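Local coordinates for protein cytochrome c552 (Thermochromatium tepidum, PDB 5ZE8) that binds five heme c groups and probably carries electrons at low potential in a purple sulfur photosynthetic bacterium, at residues M88-K91 against K92-K95; R232-P235 against Q236-L240. All coordinates share one frame; numbering follows the deposited sequence.

Overall arrangement
From the N terminus, the chain first reaches contact 1, a tight reversal of residues 88-95 in the loop between helix 70-79 and helix 100-103, in the part of the chain related to cytochrome c554 and c-prime. Contact 2 comes much later: residues 232-240 form a two-stranded hairpin between helix 226-229 and helix 243-250. Each contact closes only its own short loop, and the two stand in series, neither nesting nor crossing. The centres of contacts 1 and 2 are about 16 Å apart, and they do not touch. Residues 366-370 border both, since Lys92 packs on Thr368 while Asn234 and Gln236 bond to backbone carbonyls there. Both contacts approach heme c, through His90 and Arg232 respectively.

Contact 1: residues M88-K91 against K92-K95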
loop_
_atom_site.group_PDB
_atom_site.type_symbol
_atom_site.label_atom_id
_atom_site.label_comp_id
_atom_site.label_asym_id
_atom_site.label_seq_id
_atom_site.Cartn_x
_atom_site.Cartn_y
_atom_site.Cartn_z
ATOM N N MET A 88 23.711 -1.700 -10.443
ATOM C CA MET A 88 23.162 -0.400 -10.183
ATOM C C MET A 88 23.252 -0.046 -8.680
ATOM O O MET A 88 23.317 -0.917 -7.811
ATOM C CB MET A 88 21.716 -0.330 -10.612
ATOM C CG MET A 88 21.450 -0.485 -12.083
ATOM S SD MET A 88 22.171 0.845 -13.104
ATOM C CE MET A 88 23.853 0.250 -13.354
ATOM N N VAL A 89 23.349 1.261 -8.436
ATOM C CA VAL A 89 23.375 1.851 -7.086
ATOM C C VAL A 89 22.455 3.041 -7.067
ATOM O O VAL A 89 22.131 3.619 -8.091
ATOM C CB VAL A 89 24.820 2.239 -6.586
ATOM C CG1 VAL A 89 25.707 1.052 -6.598
ATOM C CG2 VAL A 89 25.349 3.363 -7.471
ATOM N N HIS A 90 22.077 3.446 -5.880
ATOM C CA HIS A 90 21.342 4.664 -5.727
ATOM C C HIS A 90 22.129 5.901 -6.200
ATOM O O HIS A 90 23.363 5.995 -5.977
ATOM C CB HIS A 90 20.950 4.728 -4.280
ATOM C CG HIS A 90 19.928 5.753 -3.985
ATOM N ND1 HIS A 90 20.231 7.086 -3.785
ATOM C CD2 HIS A 90 18.580 5.640 -3.847
ATOM C CE1 HIS A 90 19.108 7.741 -3.500
ATOM N NE2 HIS A 90 18.095 6.878 -3.550
ATOM N N LYS A 91 21.512 6.760 -6.984
ATOM C CA LYS A 91 22.251 7.878 -7.640
ATOM C C LYS A 91 22.768 8.908 -6.671
ATOM O O LYS A 91 23.610 9.724 -7.074
ATOM C CB LYS A 91 21.405 8.544 -8.703
ATOM C CG LYS A 91 21.213 7.719 -9.999
ATOM C CD LYS A 91 20.284 8.460 -10.966
ATOM C CE LYS A 91 19.771 7.609 -12.122
ATOM N NZ LYS A 91 18.740 8.357 -12.914
ATOM N N LYS A 92 22.289 8.909 -5.431
ATOM C CA LYS A 92 22.761 9.816 -4.336
ATOM C C LYS A 92 23.605 9.131 -3.375
ATOM O O LYS A 92 24.739 9.626 -3.197
ATOM C CB LYS A 92 21.645 10.509 -3.584
ATOM C CG LYS A 92 20.840 11.330 -4.533
ATOM C CD LYS A 92 20.050 12.369 -3.800
ATOM C CE LYS A 92 20.859 13.644 -3.645
ATOM N NZ LYS A 92 20.100 14.659 -2.844
ATOM N N SER A 93 23.191 7.980 -2.846
ATOM C CA SER A 93 23.910 7.310 -1.803
ATOM C C SER A 93 25.020 6.372 -2.322
ATOM O O SER A 93 25.888 5.973 -1.539
ATOM C CB SER A 93 22.985 6.548 -0.874
ATOM O OG SER A 93 22.651 5.262 -1.464
ATOM N N GLY A 94 24.988 6.003 -3.596
ATOM C CA GLY A 94 25.959 5.010 -4.078
ATOM C C GLY A 94 25.887 3.583 -3.529
ATOM O O GLY A 94 26.791 2.777 -3.760
ATOM N N LYS A 95 24.822 3.268 -2.787
ATOM C CA LYS A 95 24.670 1.956 -2.121
ATOM C C LYS A 95 23.781 1.058 -3.001
ATOM O O LYS A 95 23.101 1.546 -3.884
ATOM C CB LYS A 95 24.002 2.081 -0.776
ATOM C CG LYS A 95 24.831 2.861 0.270
ATOM C CD LYS A 95 24.195 2.710 1.631
ATOM C CE LYS A 95 24.868 3.613 2.646
ATOM N NZ LYS A 95 23.944 3.738 3.816
#
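The imidazole of His90 takes two backbone N-H groups from the chain that follows it, and both end on one ring nitrogen. Ser93 N lies 3.2 Å from His90 ND1, toward the ring edge and tilted from the ring plane, in a nearly straight bond (166° at the hydrogen). Lys92 N is also 3.2 Å from His90 ND1, but is tilted farther from that plane. ND1 accepts both bonds, which implies that it is probably unprotonated, and the pair fixes the rotation of the ring. With CG anti to the backbone N, chi1 -167° turns ND1 toward the backbone N-H groups of Lys92 and Ser93.

Two main-chain bonds close the turn itself. His90 N donates to Lys95 O at 2.9 Å, and Gly94 N returns a bond of 2.9 Å to His90 O, arriving 38° out of the carbonyl plane. This second bond, from residue i+4 to residue i, defines an alpha turn; together the two reproduce the closure of a four-residue hairpin loop, although neither arm is regular strand. Gly94 has positive phi, a backbone shape that favours glycine. Inside the reversal Ser93 forms an ST turn, with Lys95 N 3.2 Å from Ser93 OG, and the same hydroxyl oxygen sits 3.3 Å from His90 CB.

Packing is thinner farther out. Val89 CA makes a C-H...O contact of 3.2 Å with Lys95 O, while Val89 CG2 rests against Gly94 CA. Lys92 runs alongside His90, its CB beside ND1. Lys91 leads away from the turn, and its NZ bonds to Gln77 O. Leu98 touches His90, and a heme c lies about 4 Å from the His90 side chain.

Contact 2: residues R232-P235 against Q236-L240; sequences RDNP and QGVPL. With HEC (heme c), chain C.
The guanidinium of Arg232 is held between Leu240 and a heme c. Leu240 CD1 lies over its centre, 3.8 Å from Arg232 CZ, while heme atom CHC lies 3.6 Å from the guanidinium plane on the opposite face, offset toward the rim. The Arg232 side chain, extended from CG to NE, reaches the porphyrin, bringing Arg232 NH1 within 3.4 Å of heme CBB.

The other tight part surrounds buried Asn234, where hydrogen bonds do the holding. Its N donates to Val238 O at 2.8 Å, and its OD1 receives Val238 N at 2.9 Å, the donor standing 54° out of the amide plane. A weak bond of 2.8 Å from Gln236 N to the same Asn234 OD1 adds an Asx turn. With chi1 at 85°, CG sits between the backbone N and carbonyl carbon, folding the amide back over the loop. Asn234 ND2 donates to Pro366 O and Ala369 O, and Gln236 NE2 also reaches Ala369 O, the two amide planes 59° apart.

By contrast, Pro235, Gln236 and Gly237 form the exposed end of the loop, where the Gln236 amide oxygen OE1 merely rests against Pro235 CB. Gly237 N closes the turn on Asn234 O at 3.0 Å. The type I turn followed by positive-phi Gly237 makes this a 3:5 beta hairpin with a G1 bulge, here contributing Arg232 to a heme c pocket.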
loop_
_atom_site.group_PDB
_atom_site.type_symbol
_atom_site.label_atom_id
_atom_site.label_comp_id
_atom_site.label_asym_id
_atom_site.label_seq_id
_atom_site.Cartn_x
_atom_site.Cartn_y
_atom_site.Cartn_z
ATOM N N ARG A 232 9.466 4.218 6.100
ATOM C CA ARG A 232 10.646 4.489 5.322
ATOM C C ARG A 232 10.950 5.915 5.446
ATOM O O ARG A 232 10.027 6.740 5.329
ATOM C CB ARG A 232 10.383 4.095 3.850
ATOM C CG ARG A 232 11.433 4.705 2.914
ATOM C CD ARG A 232 11.353 4.238 1.485
ATOM N NE ARG A 232 12.342 4.950 0.654
ATOM C CZ ARG A 232 12.075 5.555 -0.511
ATOM N NH1 ARG A 232 13.075 6.138 -1.136
ATOM N NH2 ARG A 232 10.846 5.630 -1.026
ATOM N N ASP A 233 12.244 6.233 5.691
ATOM C CA ASP A 233 12.669 7.616 5.916
ATOM C C ASP A 233 13.533 8.069 4.780
ATOM O O ASP A 233 14.114 7.270 4.030
ATOM C CB ASP A 233 13.505 7.735 7.159
ATOM C CG ASP A 233 12.744 7.522 8.447
ATOM O OD1 ASP A 233 11.522 7.397 8.505
ATOM O OD2 ASP A 233 13.464 7.503 9.507
ATOM N N ASN A 234 13.551 9.387 4.617
ATOM C CA ASN A 234 14.497 9.992 3.701
ATOM C C ASN A 234 15.871 10.028 4.386
ATOM O O ASN A 234 16.042 9.549 5.521
ATOM C CB ASN A 234 13.943 11.318 3.158
ATOM C CG ASN A 234 14.203 12.505 4.060
ATOM O OD1 ASN A 234 14.759 12.374 5.143
ATOM N ND2 ASN A 234 13.804 13.673 3.597
ATOM N N PRO A 235 16.854 10.591 3.725
ATOM C CA PRO A 235 18.196 10.473 4.307
ATOM C C PRO A 235 18.418 11.419 5.475
ATOM O O PRO A 235 19.403 11.288 6.220
ATOM C CB PRO A 235 19.126 10.832 3.144
ATOM C CG PRO A 235 18.315 10.656 1.905
ATOM C CD PRO A 235 16.865 10.725 2.264
ATOM N N GLN A 236 17.556 12.408 5.633
ATOM C CA GLN A 236 17.588 13.257 6.807
ATOM C C GLN A 236 16.668 12.754 7.888
ATOM O O GLN A 236 16.401 13.506 8.834
ATOM C CB GLN A 236 17.231 14.697 6.396
ATOM C CG GLN A 236 18.148 15.379 5.360
ATOM C CD GLN A 236 18.117 14.806 3.959
ATOM O OE1 GLN A 236 19.110 14.286 3.470
ATOM N NE2 GLN A 236 16.971 14.868 3.312
ATOM N N GLY A 237 16.153 11.498 7.778
ATOM C CA GLY A 237 15.340 10.892 8.845
ATOM C C GLY A 237 13.878 11.285 8.801
ATOM O O GLY A 237 13.134 11.006 9.734
ATOM N N VAL A 238 13.448 11.954 7.737
ATOM C CA VAL A 238 12.077 12.409 7.724
ATOM C C VAL A 238 11.207 11.261 7.231
ATOM O O VAL A 238 11.550 10.648 6.203
ATOM C CB VAL A 238 11.885 13.574 6.799
ATOM C CG1 VAL A 238 10.459 14.065 6.944
ATOM C CG2 VAL A 238 12.822 14.698 7.231
ATOM N N PRO A 239 10.086 10.967 7.934
ATOM C CA PRO A 239 9.329 9.874 7.372
ATOM C C PRO A 239 8.742 10.192 6.001
ATOM O O PRO A 239 8.194 11.299 5.764
ATOM C CB PRO A 239 8.177 9.669 8.393
ATOM C CG PRO A 239 8.667 10.259 9.633
ATOM C CD PRO A 239 9.588 11.390 9.261
ATOM N N LEU A 240 8.803 9.211 5.114
ATOM C CA LEU A 240 8.105 9.256 3.820
ATOM C C LEU A 240 6.827 8.415 3.917
ATOM O O LEU A 240 5.698 8.861 3.632
ATOM C CB LEU A 240 9.017 8.697 2.704
ATOM C CG LEU A 240 10.314 9.459 2.503
ATOM C CD1 LEU A 240 11.254 8.590 1.687
ATOM C CD2 LEU A 240 9.989 10.751 1.764
HETATM FE FE HEC C . 8.566 1.976 -2.473
HETATM C CHA HEC C . 5.194 2.249 -3.139
HETATM C CHB HEC C . 9.214 3.987 -5.134
HETATM C CHC HEC C . 11.814 2.011 -1.668
HETATM C CHD HEC C . 7.931 -0.017 0.186
HETATM N NA HEC C . 7.519 2.944 -3.830
HETATM C C1A HEC C . 6.094 2.921 -3.964
HETATM C C2A HEC C . 5.660 3.869 -4.955
HETATM C C3A HEC C . 6.765 4.379 -5.495
HETATM C C4A HEC C . 7.883 3.826 -4.798
HETATM C CMA HEC C . 6.872 5.413 -6.570
HETATM C CAA HEC C . 4.271 4.088 -5.422
HETATM C CBA HEC C . 3.927 2.947 -6.420
HETATM C CGA HEC C . 2.550 2.920 -7.001
HETATM O O1A HEC C . 2.185 2.088 -7.913
HETATM O O2A HEC C . 1.644 3.726 -6.610
HETATM N NB HEC C . 10.218 2.796 -3.344
HETATM C C1B HEC C . 10.288 3.514 -4.444
HETATM C C2B HEC C . 11.661 3.752 -4.760
HETATM C C3B HEC C . 12.463 3.274 -3.778
HETATM C C4B HEC C . 11.486 2.663 -2.831
HETATM C CMB HEC C . 12.089 4.506 -5.975
HETATM C CAB HEC C . 13.916 3.317 -3.575
HETATM C CBB HEC C . 14.554 4.559 -3.809
HETATM N NC HEC C . 9.652 1.179 -1.020
HETATM C C1C HEC C . 11.035 1.336 -0.766
HETATM C C2C HEC C . 11.446 0.653 0.410
HETATM C C3C HEC C . 10.336 0.012 0.911
HETATM C C4C HEC C . 9.247 0.350 -0.006
HETATM C CMC HEC C . 12.839 0.575 0.919
HETATM C CAC HEC C . 10.217 -0.840 2.109
HETATM C CBC HEC C . 10.675 -0.250 3.318
HETATM N ND HEC C . 6.941 1.221 -1.702
HETATM C C1D HEC C . 6.833 0.391 -0.633
HETATM C C2D HEC C . 5.464 0.066 -0.325
HETATM C C3D HEC C . 4.707 0.737 -1.190
HETATM C C4D HEC C . 5.635 1.467 -2.062
HETATM C CMD HEC C . 5.022 -0.788 0.815
HETATM C CAD HEC C . 3.176 0.712 -1.303
HETATM C CBD HEC C . 2.717 1.894 -0.517
HETATM C CGD HEC C . 1.203 2.110 -0.559
HETATM O O1D HEC C . 0.437 1.291 -0.986
HETATM O O2D HEC C . 0.729 3.237 -0.184
#